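PDB 5MUJ: beta-galactosidase from Bacteroides thetaiotaomicron, which is a glycoside hydrolase of plant pectin breakdown that binds chain B of rhamnogalacturonan II and probably removes an arabinofuranose from it. Local coordinates for residues G124-P129 with H146-I151; M131-S136 with H275-G280; T209-K214 with V223-A228. All blocks are in the same frame, centred on the assembly; numbering follows the deposited sequence.

Contact 1: residues G124-P129 with H146-I151; sequences GFPALP and HWMTYI
The selenomethionine M148 reaches across to G124, F125 and P126, and its side chain can be traced atom by atom. CB lies beside P126 CA. CG, anti to the backbone N (chi1 174°), sits 3.6 Å from F125 N, while SE passes G124 CA at 4.1 Å. A CB built on G124 would fall only 2.8 Å from M148 SE, so a side chain here would clash with the selenium. A bend at the last torsion (chi3 -106°) carries CE to the proline ring, 3.5 Å from P126 CD.

The two strands run antiparallel, their directions 152° apart. F125 and T149 form a hydrogen-bonded pair, each backbone N-H donating to the other's carbonyl O, and F125 N meets T149 O at 2.8 Å, nearly along the C=O axis. A127 N adds a bond to W147 O, also 2.8 Å. These are the first two strands of one four-stranded sheet; with five such sheets in the chain, the fold is a five-bladed beta-propeller. F125 touches C62 of strand 59-68 and K207 of strand 204-212, the first strands of two other blades.

On the F125 face of the sheet, I151 CG1 lies in the plane of the phenyl ring, at its edge, and I151 CD1 is 3.9 Å from F125 CZ. One water donates to F125 O and also bonds T149 OG1, and OG1 is also hydrogen-bonded to S208 OG. A second water links W147 N to A127 O.

Contact 2: residues M131-S136 with H275-G280; sequences MEWGGS and HIQKMG
W133 and M279 make the main apolar contact. The CE methyl of selenomethionine M279 stands 3.4 Å from the centroid of the five-membered ring of the W133 indole, 6° off the ring normal, a CH-pi contact over the face; SE, also over the face, is 4.7 Å from that centroid, a Met-aromatic contact. M131 CE presses on I276 CG2 at 3.4 Å, tighter than usual for two carbons. Two backbone bonds form a single bridge: K278 N gives to M131 O at 2.8 Å, and W133 N to K278 O at 2.9 Å (N-H...O 169°). A type II turn is closed by G135 N to E132 O. Among polar side chains, Q277 OE1 comes within 3.3 Å of W133 CE3, its amide plane turned 42° from the ring, and takes a hydrogen bond from Y137 OH; W133 NE1 bonds E40 OE2. An alanine in place of W133 would probably leave the M279 methyl without its aromatic face and E40 OE2 without the indole N-H. The bridge joins the 131-136 loop to strand 270-279; Y283 of strand 282-290 packs on M131 and I276, V337 of strand 331-340 touches W133, and V41 of helix 31-41 meets W133 and M279.

Contact 3: residues T209-K214 with V223-A228; sequences TVYWDK and VMFYNA
T209 and Y211 pair with F225 and V223 in a beta hairpin whose arms, strands 204-212 and 222-231, are the first two strands of a blade in a five-bladed propeller. The tight part is defined by four backbone hydrogen bonds. T209 N gives to F225 O at 3.0 Å and F225 N returns to T209 O at 2.9 Å; two residues on, Y211 N reaches V223 O at 2.8 Å and V223 N reaches Y211 O at 3.0 Å. The Y211-V223 pair is the straighter, with N-H...O angles of 171° and 172°. Between the two pairs, V210 faces M224 across a non-hydrogen-bonded position, and CA-H...O contacts from V210 CA to V223 O and from M224 CA to T209 O add to the seam.

Side chains meet on both faces. On one, V210 CG2 meets M224 CE at 3.9 Å, the selenomethionine being bent at chi3 so that its methyl comes back to the valine. On the other, the Y211 and F225 side chains cross at about a right angle, with Y211 CD2 and F225 CD1 4.1 Å apart, and T209 CG2 covers one face of the tyrosine ring toward its rim.

Toward the hairpin turn the contact thins. D213 touches V223 through CB and CG2 alone, at 4.0 Å, and its carboxylate turns to the turn backbone, OD2 accepting from T217 N. W212 directs its side chain away from the partner strand and is exposed to solvent. The Y211 ring reaches out to the next blade, and its OH accepts the backbone N-H of I276, 2.9 Å from I276 N.

Overall arrangement
Contacts 1 and 3 occupy matching places in their blades: each is buried and pairs the first two strands, with directions 152° apart in both. Contact 3 has four backbone bonds in two complete pairs, whereas contact 1 has three, a loop end and two bridging waters. They touch, L128 N probably bonding V210 O and T149 CG2 packing on V210 CG2, so consecutive blades meet here. Contact 2 differs in kind. Its loop follows the first strand of contact 1's blade yet bridges to strand 270-279, past the blade of contact 3, to which Y211 and F225 join it through I276. It is only partly buried, with two backbone bonds and a methyl-indole contact. In contact 1 the I151 side chain is about 8 Å from a bound rhamnose.

Contact 1: residues G124-P129 with H146-I151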
ATOM      1  N   GLY A 124       2.835  -3.241   8.208  1.00  9.41           N
ATOM      2  CA  GLY A 124       3.623  -2.030   8.054  1.00 11.09           C
ATOM      3  C   GLY A 124       4.013  -1.559   6.673  1.00 10.12           C
ATOM      4  O   GLY A 124       4.132  -2.367   5.716  1.00 13.27           O
ATOM      5  N   PHE A 125       4.295  -0.248   6.581  1.00  9.69           N
ATOM      6  CA  PHE A 125       4.504   0.467   5.350  1.00 10.25           C
ATOM      7  C   PHE A 125       5.620   1.494   5.588  1.00 10.94           C
ATOM      8  O   PHE A 125       5.451   2.552   6.180  1.00 11.71           O
ATOM      9  CB  PHE A 125       3.263   1.182   4.863  1.00 10.55           C
ATOM     10  CG  PHE A 125       2.022   0.338   4.914  1.00 13.51           C
ATOM     11  CD1 PHE A 125       1.783  -0.657   3.988  1.00 15.07           C
ATOM     12  CD2 PHE A 125       1.122   0.529   5.930  1.00 15.41           C
ATOM     13  CE1 PHE A 125       0.637  -1.441   4.075  1.00 16.51           C
ATOM     14  CE2 PHE A 125      -0.022  -0.233   6.043  1.00 17.30           C
ATOM     15  CZ  PHE A 125      -0.264  -1.235   5.121  1.00 16.99           C
ATOM     16  N   PRO A 126       6.846   1.174   5.181  1.00 11.35           N
ATOM     17  CA  PRO A 126       7.886   2.153   5.400  1.00 11.70           C
ATOM     18  C   PRO A 126       7.536   3.573   4.942  1.00 12.28           C
ATOM     19  O   PRO A 126       6.728   3.762   4.013  1.00 12.44           O
ATOM     20  CB  PRO A 126       9.053   1.577   4.594  1.00 12.03           C
ATOM     21  CG  PRO A 126       8.864   0.120   4.753  1.00 13.40           C
ATOM     22  CD  PRO A 126       7.385  -0.115   4.725  1.00 10.97           C
ATOM     23  N   ALA A 127       8.141   4.540   5.634  1.00 11.44           N
ATOM     24  CA  ALA A 127       7.864   5.947   5.442  1.00 11.42           C
ATOM     25  C   ALA A 127       9.036   6.709   4.897  1.00 11.28           C
ATOM     26  O   ALA A 127      10.188   6.223   4.876  1.00 14.55           O
ATOM     27  CB  ALA A 127       7.451   6.554   6.776  1.00 12.28           C
ATOM     28  N   LEU A 128       8.745   7.896   4.410  1.00 10.14           N
ATOM     29  CA  LEU A 128       9.677   8.837   3.894  1.00 12.10           C
ATOM     30  C   LEU A 128      10.479   8.261   2.697  1.00 11.30           C
ATOM     31  O   LEU A 128      11.702   8.448   2.613  1.00 12.89           O
ATOM     32  CB  LEU A 128      10.628   9.312   4.993  1.00 14.26           C
ATOM     33  CG  LEU A 128      10.015   9.684   6.351  1.00 14.27           C
ATOM     34  CD1 LEU A 128      11.086  10.297   7.236  1.00 15.80           C
ATOM     35  CD2 LEU A 128       8.819  10.614   6.233  1.00 14.12           C
ATOM     36  N   PRO A 129       9.773   7.615   1.751  1.00 12.71           N
ATOM     37  CA  PRO A 129      10.491   7.139   0.563  1.00 14.01           C
ATOM     38  C   PRO A 129      10.936   8.339  -0.292  1.00 16.18           C
ATOM     39  O   PRO A 129      10.231   9.346  -0.326  1.00 15.65           O
ATOM     40  CB  PRO A 129       9.419   6.345  -0.189  1.00 15.02           C
ATOM     41  CG  PRO A 129       8.139   7.074   0.183  1.00 13.26           C
ATOM     42  CD  PRO A 129       8.307   7.430   1.630  1.00 11.80           C
ATOM     43  N   HIS A 146      15.005   5.658  10.580  1.00 15.66           N
ATOM     44  CA  HIS A 146      14.036   5.329   9.528  1.00 14.10           C
ATOM     45  C   HIS A 146      12.682   5.097  10.178  1.00 13.56           C
ATOM     46  O   HIS A 146      12.591   4.701  11.351  1.00 15.14           O
ATOM     47  CB  HIS A 146      14.466   4.102   8.725  1.00 13.62           C
ATOM     48  CG  HIS A 146      15.695   4.326   7.899  1.00 14.87           C
ATOM     49  ND1 HIS A 146      15.641   4.858   6.637  1.00 17.70           N
ATOM     50  CD2 HIS A 146      17.005   4.097   8.154  1.00 15.49           C
ATOM     51  CE1 HIS A 146      16.859   4.934   6.135  1.00 15.01           C
ATOM     52  NE2 HIS A 146      17.709   4.502   7.047  1.00 19.07           N
ATOM     53  N   TRP A 147      11.635   5.405   9.426  1.00 11.46           N
ATOM     54  CA  TRP A 147      10.259   5.431   9.974  1.00 11.65           C
ATOM     55  C   TRP A 147       9.327   4.553   9.152  1.00 11.63           C
ATOM     56  O   TRP A 147       9.619   4.218   8.006  1.00 11.51           O
ATOM     57  CB  TRP A 147       9.752   6.864  10.009  1.00 13.47           C
ATOM     58  CG  TRP A 147      10.570   7.731  10.849  1.00 13.47           C
ATOM     59  CD1 TRP A 147      11.746   8.352  10.514  1.00 14.44           C
ATOM     60  CD2 TRP A 147      10.300   8.082  12.192  1.00 15.40           C
ATOM     61  NE1 TRP A 147      12.225   9.062  11.588  1.00 15.88           N
ATOM     62  CE2 TRP A 147      11.348   8.919  12.628  1.00 16.63           C
ATOM     63  CE3 TRP A 147       9.279   7.758  13.078  1.00 13.52           C
ATOM     64  CZ2 TRP A 147      11.390   9.451  13.913  1.00 17.07           C
ATOM     65  CZ3 TRP A 147       9.316   8.299  14.369  1.00 14.54           C
ATOM     66  CH2 TRP A 147      10.363   9.137  14.765  1.00 15.15           C
HETATM   67  N   MSE A 148       8.216   4.183   9.762  1.00 10.85           N
HETATM   68  CA  MSE A 148       7.206   3.301   9.180  1.00 13.29           C
HETATM   69  C   MSE A 148       5.887   3.591   9.838  1.00 14.17           C
HETATM   70  O   MSE A 148       5.850   3.874  11.034  1.00 15.57           O
HETATM   71  CB  MSE A 148       7.628   1.875   9.491  1.00 13.86           C
HETATM   72  CG  MSE A 148       6.638   0.794   9.104  1.00 17.68           C
HETATM   73 SE   MSE A 148       7.225  -0.942   9.788  1.00 28.85          SE
HETATM   74  CE  MSE A 148       7.741  -1.456   7.981  1.00 28.21           C
ATOM     75  N   THR A 149       4.810   3.553   9.076  1.00 12.76           N
ATOM     76  CA  THR A 149       3.469   3.525   9.651  1.00 12.32           C
ATOM     77  C   THR A 149       2.879   2.165   9.409  1.00 11.79           C
ATOM     78  O   THR A 149       3.312   1.433   8.551  1.00 13.69           O
ATOM     79  CB  THR A 149       2.519   4.590   9.089  1.00 13.45           C
ATOM     80  OG1 THR A 149       2.348   4.373   7.680  1.00 16.26           O
ATOM     81  CG2 THR A 149       3.059   5.994   9.398  1.00 13.36           C
ATOM     82  N   TYR A 150       1.836   1.837  10.154  1.00 10.81           N
ATOM     83  CA  TYR A 150       1.239   0.508  10.105  1.00 11.09           C
ATOM     84  C   TYR A 150      -0.256   0.430  10.449  1.00 10.99           C
ATOM     85  O   TYR A 150      -0.835   1.324  11.146  1.00 13.32           O
ATOM     86  CB  TYR A 150       2.060  -0.495  10.934  1.00 11.48           C
ATOM     87  CG  TYR A 150       2.105  -0.266  12.435  1.00 10.48           C
ATOM     88  CD1 TYR A 150       1.175  -0.872  13.290  1.00  9.88           C
ATOM     89  CD2 TYR A 150       3.114   0.484  13.008  1.00 10.53           C
ATOM     90  CE1 TYR A 150       1.252  -0.703  14.677  1.00 11.69           C
ATOM     91  CE2 TYR A 150       3.201   0.668  14.397  1.00 10.09           C
ATOM     92  CZ  TYR A 150       2.280   0.068  15.227  1.00 11.87           C
ATOM     93  OH  TYR A 150       2.422   0.268  16.600  1.00 13.98           O
ATOM     94  N   ILE A 151      -0.891  -0.607   9.915  1.00 11.29           N
ATOM     95  CA  ILE A 151      -2.237  -1.064  10.332  1.00 13.00           C
ATOM     96  C   ILE A 151      -2.046  -1.767  11.677  1.00 12.85           C
ATOM     97  O   ILE A 151      -1.316  -2.791  11.748  1.00 14.96           O
ATOM     98  CB  ILE A 151      -2.838  -2.032   9.281  1.00 12.85           C
ATOM     99  CG1 ILE A 151      -3.221  -1.270   8.012  1.00 14.24           C
ATOM    100  CG2 ILE A 151      -3.953  -2.886   9.871  1.00 16.70           C
ATOM    101  CD1 ILE A 151      -3.608  -2.143   6.840  1.00 13.77           C
TER
HETATM  102  O   HOH W   1       4.479   5.291   5.954  1.00 13.39           O
HETATM  103  O   HOH W   2      12.253   6.180   6.684  1.00 15.04           O

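Contact 2: residues M131-S136 with H275-G280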
HETATM    1  N   MSE A 131      10.534  10.050  -3.360  1.00 18.67           N
HETATM    2  CA  MSE A 131       9.358  10.051  -4.240  1.00 19.81           C
HETATM    3  C   MSE A 131       9.686  10.233  -5.694  1.00 17.49           C
HETATM    4  O   MSE A 131       8.812  10.098  -6.547  1.00 18.70           O
HETATM    5  CB  MSE A 131       8.444  11.211  -3.867  1.00 21.82           C
HETATM    6  CG  MSE A 131       7.821  10.956  -2.520  1.00 24.36           C
HETATM    7 SE   MSE A 131       6.830  12.572  -2.046  1.00 32.25          SE
HETATM    8  CE  MSE A 131       5.255  12.287  -3.188  1.00 31.14           C
ATOM      9  N   GLU A 132      10.931  10.577  -5.993  1.00 15.54           N
ATOM     10  CA  GLU A 132      11.328  10.804  -7.394  1.00 16.54           C
ATOM     11  C   GLU A 132      11.096   9.562  -8.286  1.00 14.83           C
ATOM     12  O   GLU A 132      11.725   8.506  -8.080  1.00 16.24           O
ATOM     13  CB  GLU A 132      12.769  11.278  -7.487  1.00 20.64           C
ATOM     14  CG  GLU A 132      13.202  11.463  -8.948  1.00 23.99           C
ATOM     15  CD  GLU A 132      14.398  12.367  -9.145  1.00 30.30           C
ATOM     16  OE1 GLU A 132      15.372  12.254  -8.359  1.00 37.41           O
ATOM     17  OE2 GLU A 132      14.367  13.172 -10.112  1.00 32.16           O
ATOM     18  N   TRP A 133      10.195   9.697  -9.258  1.00 14.58           N
ATOM     19  CA  TRP A 133      10.000   8.691 -10.309  1.00 14.17           C
ATOM     20  C   TRP A 133      11.335   8.364 -10.998  1.00 14.59           C
ATOM     21  O   TRP A 133      12.019   9.232 -11.532  1.00 16.16           O
ATOM     22  CB  TRP A 133       8.995   9.165 -11.357  1.00 14.57           C
ATOM     23  CG  TRP A 133       8.823   8.204 -12.521  1.00 14.29           C
ATOM     24  CD1 TRP A 133       9.303   8.370 -13.781  1.00 16.27           C
ATOM     25  CD2 TRP A 133       8.127   6.942 -12.522  1.00 13.26           C
ATOM     26  NE1 TRP A 133       8.943   7.323 -14.565  1.00 15.45           N
ATOM     27  CE2 TRP A 133       8.255   6.409 -13.825  1.00 12.81           C
ATOM     28  CE3 TRP A 133       7.443   6.204 -11.553  1.00 13.56           C
ATOM     29  CZ2 TRP A 133       7.694   5.208 -14.190  1.00 13.48           C
ATOM     30  CZ3 TRP A 133       6.879   5.007 -11.905  1.00 14.36           C
ATOM     31  CH2 TRP A 133       7.026   4.503 -13.227  1.00 13.81           C
ATOM     32  N   GLY A 134      11.687   7.098 -10.938  1.00 16.00           N
ATOM     33  CA  GLY A 134      12.963   6.629 -11.470  1.00 15.97           C
ATOM     34  C   GLY A 134      14.209   7.111 -10.733  1.00 18.96           C
ATOM     35  O   GLY A 134      15.308   7.129 -11.283  1.00 23.29           O
ATOM     36  N   GLY A 135      14.057   7.483  -9.470  1.00 16.52           N
ATOM     37  CA  GLY A 135      15.157   8.019  -8.692  1.00 18.19           C
ATOM     38  C   GLY A 135      15.813   6.951  -7.839  1.00 17.59           C
ATOM     39  O   GLY A 135      15.875   5.774  -8.230  1.00 17.41           O
ATOM     40  N   SER A 136      16.275   7.349  -6.659  1.00 15.00           N
ATOM     41  CA  SER A 136      17.104   6.479  -5.841  1.00 12.38           C
ATOM     42  C   SER A 136      16.372   5.272  -5.274  1.00 15.67           C
ATOM     43  O   SER A 136      16.979   4.235  -5.060  1.00 17.70           O
ATOM     44  CB  SER A 136      17.741   7.262  -4.712  1.00 14.49           C
ATOM     45  OG  SER A 136      16.780   7.561  -3.731  1.00 18.37           O
ATOM     46  N   HIS A 275      -0.184   5.348  -3.528  1.00 11.91           N
ATOM     47  CA  HIS A 275       1.279   5.271  -3.684  1.00 11.09           C
ATOM     48  C   HIS A 275       1.657   6.379  -4.648  1.00 10.51           C
ATOM     49  O   HIS A 275       1.330   6.311  -5.830  1.00 12.03           O
ATOM     50  CB  HIS A 275       1.696   3.856  -4.176  1.00 10.07           C
ATOM     51  CG  HIS A 275       3.096   3.746  -4.727  1.00 10.78           C
ATOM     52  ND1 HIS A 275       4.220   4.095  -4.009  1.00 10.90           N
ATOM     53  CD2 HIS A 275       3.537   3.283  -5.923  1.00 10.56           C
ATOM     54  CE1 HIS A 275       5.308   3.858  -4.750  1.00 10.73           C
ATOM     55  NE2 HIS A 275       4.912   3.376  -5.915  1.00 11.68           N
ATOM     56  N   ILE A 276       2.323   7.402  -4.128  1.00 11.21           N
ATOM     57  CA  ILE A 276       2.626   8.652  -4.849  1.00 14.40           C
ATOM     58  C   ILE A 276       4.103   8.773  -5.227  1.00 13.89           C
ATOM     59  O   ILE A 276       4.982   8.603  -4.387  1.00 13.85           O
ATOM     60  CB  ILE A 276       2.214   9.887  -4.019  1.00 17.07           C
ATOM     61  CG1 ILE A 276       0.720   9.784  -3.682  1.00 19.29           C
ATOM     62  CG2 ILE A 276       2.495  11.189  -4.795  1.00 17.60           C
ATOM     63  CD1 ILE A 276       0.178  10.953  -2.921  1.00 19.91           C
ATOM     64  N   GLN A 277       4.354   9.065  -6.511  1.00 13.26           N
ATOM     65  CA  GLN A 277       5.676   9.460  -6.977  1.00 12.83           C
ATOM     66  C   GLN A 277       5.597  10.784  -7.718  1.00 13.11           C
ATOM     67  O   GLN A 277       4.549  11.147  -8.241  1.00 16.11           O
ATOM     68  CB  GLN A 277       6.247   8.362  -7.870  1.00 14.64           C
ATOM     69  CG  GLN A 277       6.543   7.125  -7.044  1.00 16.43           C
ATOM     70  CD  GLN A 277       7.307   6.084  -7.791  1.00 15.72           C
ATOM     71  OE1 GLN A 277       8.368   6.366  -8.368  1.00 16.30           O
ATOM     72  NE2 GLN A 277       6.783   4.856  -7.773  1.00 14.53           N
ATOM     73  N   LYS A 278       6.689  11.530  -7.699  1.00 12.55           N
ATOM     74  CA  LYS A 278       6.757  12.824  -8.344  1.00 15.78           C
ATOM     75  C   LYS A 278       7.510  12.629  -9.660  1.00 16.38           C
ATOM     76  O   LYS A 278       8.599  12.054  -9.671  1.00 19.61           O
ATOM     77  CB  LYS A 278       7.455  13.830  -7.443  1.00 18.81           C
ATOM     78  CG  LYS A 278       7.078  15.273  -7.755  1.00 21.96           C
ATOM     79  CD  LYS A 278       7.901  16.263  -6.943  1.00 26.86           C
ATOM     80  CE  LYS A 278       7.997  17.611  -7.630  1.00 28.95           C
ATOM     81  NZ  LYS A 278       8.436  18.661  -6.677  1.00 30.25           N
HETATM   82  N   MSE A 279       6.875  13.045 -10.755  1.00 17.80           N
HETATM   83  CA  MSE A 279       7.418  12.924 -12.084  1.00 20.63           C
HETATM   84  C   MSE A 279       7.379  14.289 -12.701  1.00 22.87           C
HETATM   85  O   MSE A 279       6.357  14.720 -13.263  1.00 23.69           O
HETATM   86  CB  MSE A 279       6.564  11.869 -12.755  1.00 24.95           C
HETATM   87  CG  MSE A 279       7.059  11.538 -14.138  1.00 29.72           C
HETATM   88 SE   MSE A 279       5.585  10.589 -15.004  1.00 37.45          SE
HETATM   89  CE  MSE A 279       5.638   8.863 -14.064  1.00 26.30           C
ATOM     90  N   GLY A 280       8.502  14.989 -12.568  1.00 22.94           N
ATOM     91  CA  GLY A 280       8.665  16.336 -13.070  1.00 26.21           C
ATOM     92  C   GLY A 280       7.963  17.281 -12.129  1.00 26.47           C
ATOM     93  O   GLY A 280       8.251  17.292 -10.928  1.00 31.26           O
TER

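Contact 3: residues T209-K214 with V223-A228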
ATOM      1  N   THR A 209       0.744   5.931   4.216  1.00 10.25           N
ATOM      2  CA  THR A 209       2.166   6.146   3.836  1.00 11.09           C
ATOM      3  C   THR A 209       2.452   7.600   4.107  1.00 11.14           C
ATOM      4  O   THR A 209       1.615   8.460   3.774  1.00 12.56           O
ATOM      5  CB  THR A 209       2.460   5.793   2.366  1.00 12.85           C
ATOM      6  OG1 THR A 209       2.373   4.380   2.205  1.00 14.73           O
ATOM      7  CG2 THR A 209       3.832   6.238   1.977  1.00 13.71           C
ATOM      8  N   VAL A 210       3.531   7.881   4.808  1.00 10.84           N
ATOM      9  CA  VAL A 210       3.941   9.253   5.115  1.00 12.10           C
ATOM     10  C   VAL A 210       5.075   9.677   4.201  1.00 12.74           C
ATOM     11  O   VAL A 210       6.086   8.957   4.058  1.00 13.03           O
ATOM     12  CB  VAL A 210       4.370   9.384   6.598  1.00 12.57           C
ATOM     13  CG1 VAL A 210       4.932  10.775   6.905  1.00 10.84           C
ATOM     14  CG2 VAL A 210       3.197   9.020   7.496  1.00 12.14           C
ATOM     15  N   TYR A 211       4.918  10.841   3.587  1.00 14.38           N
ATOM     16  CA  TYR A 211       5.904  11.443   2.682  1.00 13.93           C
ATOM     17  C   TYR A 211       6.581  12.645   3.338  1.00 13.11           C
ATOM     18  O   TYR A 211       5.937  13.352   4.105  1.00 15.67           O
ATOM     19  CB  TYR A 211       5.190  11.859   1.383  1.00 13.91           C
ATOM     20  CG  TYR A 211       4.581  10.674   0.653  1.00 13.91           C
ATOM     21  CD1 TYR A 211       5.412   9.795  -0.073  1.00 13.37           C
ATOM     22  CD2 TYR A 211       3.223  10.407   0.683  1.00 14.47           C
ATOM     23  CE1 TYR A 211       4.887   8.686  -0.714  1.00 14.20           C
ATOM     24  CE2 TYR A 211       2.687   9.296   0.047  1.00 12.55           C
ATOM     25  CZ  TYR A 211       3.521   8.438  -0.665  1.00 13.29           C
ATOM     26  OH  TYR A 211       2.954   7.348  -1.286  1.00 13.76           O
ATOM     27  N   TRP A 212       7.873  12.867   3.043  1.00 14.37           N
ATOM     28  CA  TRP A 212       8.573  14.102   3.407  1.00 16.36           C
ATOM     29  C   TRP A 212       8.366  15.094   2.256  1.00 17.57           C
ATOM     30  O   TRP A 212       8.828  14.863   1.162  1.00 17.39           O
ATOM     31  CB  TRP A 212      10.085  13.881   3.644  1.00 19.03           C
ATOM     32  CG  TRP A 212      10.823  15.167   3.872  1.00 24.97           C
ATOM     33  CD1 TRP A 212      10.519  16.135   4.786  1.00 26.24           C
ATOM     34  CD2 TRP A 212      11.974  15.640   3.157  1.00 30.08           C
ATOM     35  NE1 TRP A 212      11.410  17.175   4.689  1.00 30.99           N
ATOM     36  CE2 TRP A 212      12.315  16.899   3.696  1.00 32.71           C
ATOM     37  CE3 TRP A 212      12.750  15.122   2.110  1.00 35.20           C
ATOM     38  CZ2 TRP A 212      13.409  17.652   3.224  1.00 37.61           C
ATOM     39  CZ3 TRP A 212      13.838  15.866   1.641  1.00 37.66           C
ATOM     40  CH2 TRP A 212      14.153  17.118   2.199  1.00 39.82           C
ATOM     41  N   ASP A 213       7.598  16.158   2.487  1.00 19.85           N
ATOM     42  CA  ASP A 213       7.361  17.198   1.492  1.00 18.69           C
ATOM     43  C   ASP A 213       8.275  18.371   1.814  1.00 20.31           C
ATOM     44  O   ASP A 213       7.963  19.182   2.663  1.00 21.04           O
ATOM     45  CB  ASP A 213       5.884  17.624   1.500  1.00 17.83           C
ATOM     46  CG  ASP A 213       5.575  18.698   0.460  1.00 18.79           C
ATOM     47  OD1 ASP A 213       6.467  19.044  -0.366  1.00 20.80           O
ATOM     48  OD2 ASP A 213       4.448  19.222   0.486  1.00 18.68           O
ATOM     49  N   LYS A 214       9.424  18.439   1.149  1.00 23.00           N
ATOM     50  CA  LYS A 214      10.375  19.539   1.337  1.00 24.80           C
ATOM     51  C   LYS A 214       9.724  20.910   1.116  1.00 26.01           C
ATOM     52  O   LYS A 214       9.988  21.876   1.847  1.00 29.21           O
ATOM     53  CB  LYS A 214      11.566  19.392   0.379  1.00 28.39           C
ATOM     54  N   VAL A 223       3.438  14.497   5.222  1.00 13.95           N
ATOM     55  CA  VAL A 223       2.136  14.338   4.610  1.00 13.69           C
ATOM     56  C   VAL A 223       1.746  12.895   4.514  1.00 13.65           C
ATOM     57  O   VAL A 223       2.414  12.164   3.820  1.00 15.98           O
ATOM     58  CB  VAL A 223       2.111  14.962   3.184  1.00 13.56           C
ATOM     59  CG1 VAL A 223       0.760  14.751   2.506  1.00 14.67           C
ATOM     60  CG2 VAL A 223       2.498  16.444   3.210  1.00 13.63           C
HETATM   61  N   MSE A 224       0.697  12.485   5.170  1.00 12.40           N
HETATM   62  CA  MSE A 224       0.217  11.146   5.165  1.00 10.65           C
HETATM   63  C   MSE A 224      -0.942  10.958   4.244  1.00 11.17           C
HETATM   64  O   MSE A 224      -1.875  11.707   4.307  1.00 14.93           O
HETATM   65  CB  MSE A 224      -0.164  10.744   6.581  1.00 30.00           C
HETATM   66  CG  MSE A 224      -0.703   9.363   6.530  1.00 30.00           C
HETATM   67 SE   MSE A 224      -1.548   8.813   8.250  1.00 30.00          SE
HETATM   68  CE  MSE A 224      -0.073   9.051   9.529  1.00 30.00           C
ATOM     69  N   PHE A 225      -0.870   9.973   3.344  1.00 13.00           N
ATOM     70  CA  PHE A 225      -1.914   9.586   2.477  1.00 11.62           C
ATOM     71  C   PHE A 225      -2.401   8.243   3.044  1.00 12.75           C
ATOM     72  O   PHE A 225      -1.692   7.349   3.296  1.00 14.56           O
ATOM     73  CB  PHE A 225      -1.544   9.445   0.954  1.00 12.27           C
ATOM     74  CG  PHE A 225      -1.591  10.720   0.186  1.00 11.57           C
ATOM     75  CD1 PHE A 225      -0.631  11.651   0.352  1.00 10.22           C
ATOM     76  CD2 PHE A 225      -2.655  11.034  -0.663  1.00 13.57           C
ATOM     77  CE1 PHE A 225      -0.669  12.816  -0.307  1.00 10.20           C
ATOM     78  CE2 PHE A 225      -2.691  12.255  -1.325  1.00 11.18           C
ATOM     79  CZ  PHE A 225      -1.665  13.122  -1.180  1.00  9.98           C
ATOM     80  N   TYR A 226      -3.682   8.177   3.372  1.00 12.32           N
ATOM     81  CA  TYR A 226      -4.254   6.953   3.947  1.00 13.29           C
ATOM     82  C   TYR A 226      -5.681   6.708   3.514  1.00 12.02           C
ATOM     83  O   TYR A 226      -6.403   7.650   3.153  1.00 13.87           O
ATOM     84  CB  TYR A 226      -4.163   6.918   5.487  1.00 11.63           C
ATOM     85  CG  TYR A 226      -5.023   7.882   6.300  1.00 12.42           C
ATOM     86  CD1 TYR A 226      -4.773   9.254   6.288  1.00 11.72           C
ATOM     87  CD2 TYR A 226      -5.999   7.383   7.149  1.00 12.44           C
ATOM     88  CE1 TYR A 226      -5.509  10.116   7.104  1.00 12.87           C
ATOM     89  CE2 TYR A 226      -6.776   8.244   7.922  1.00 13.79           C
ATOM     90  CZ  TYR A 226      -6.496   9.604   7.889  1.00 13.16           C
ATOM     91  OH  TYR A 226      -7.198  10.508   8.681  1.00 13.02           O
ATOM     92  N   ASN A 227      -6.074   5.443   3.480  1.00 11.61           N
ATOM     93  CA  ASN A 227      -7.450   5.076   3.152  1.00 12.63           C
ATOM     94  C   ASN A 227      -8.148   4.506   4.389  1.00 12.02           C
ATOM     95  O   ASN A 227      -7.536   4.053   5.343  1.00 13.76           O
ATOM     96  CB  ASN A 227      -7.588   4.189   1.874  1.00 12.64           C
ATOM     97  CG  ASN A 227      -6.799   2.895   1.941  1.00 13.85           C
ATOM     98  OD1 ASN A 227      -5.561   2.913   1.836  1.00 16.16           O
ATOM     99  ND2 ASN A 227      -7.512   1.763   1.998  1.00 12.77           N
ATOM    100  N   ALA A 228      -9.465   4.701   4.429  1.00 12.63           N
ATOM    101  CA  ALA A 228     -10.258   4.379   5.604  1.00 13.58           C
ATOM    102  C   ALA A 228     -11.682   4.170   5.136  1.00 12.02           C
ATOM    103  O   ALA A 228     -12.004   4.576   4.052  1.00 13.54           O
ATOM    104  CB  ALA A 228     -10.191   5.530   6.600  1.00 12.07           C
TER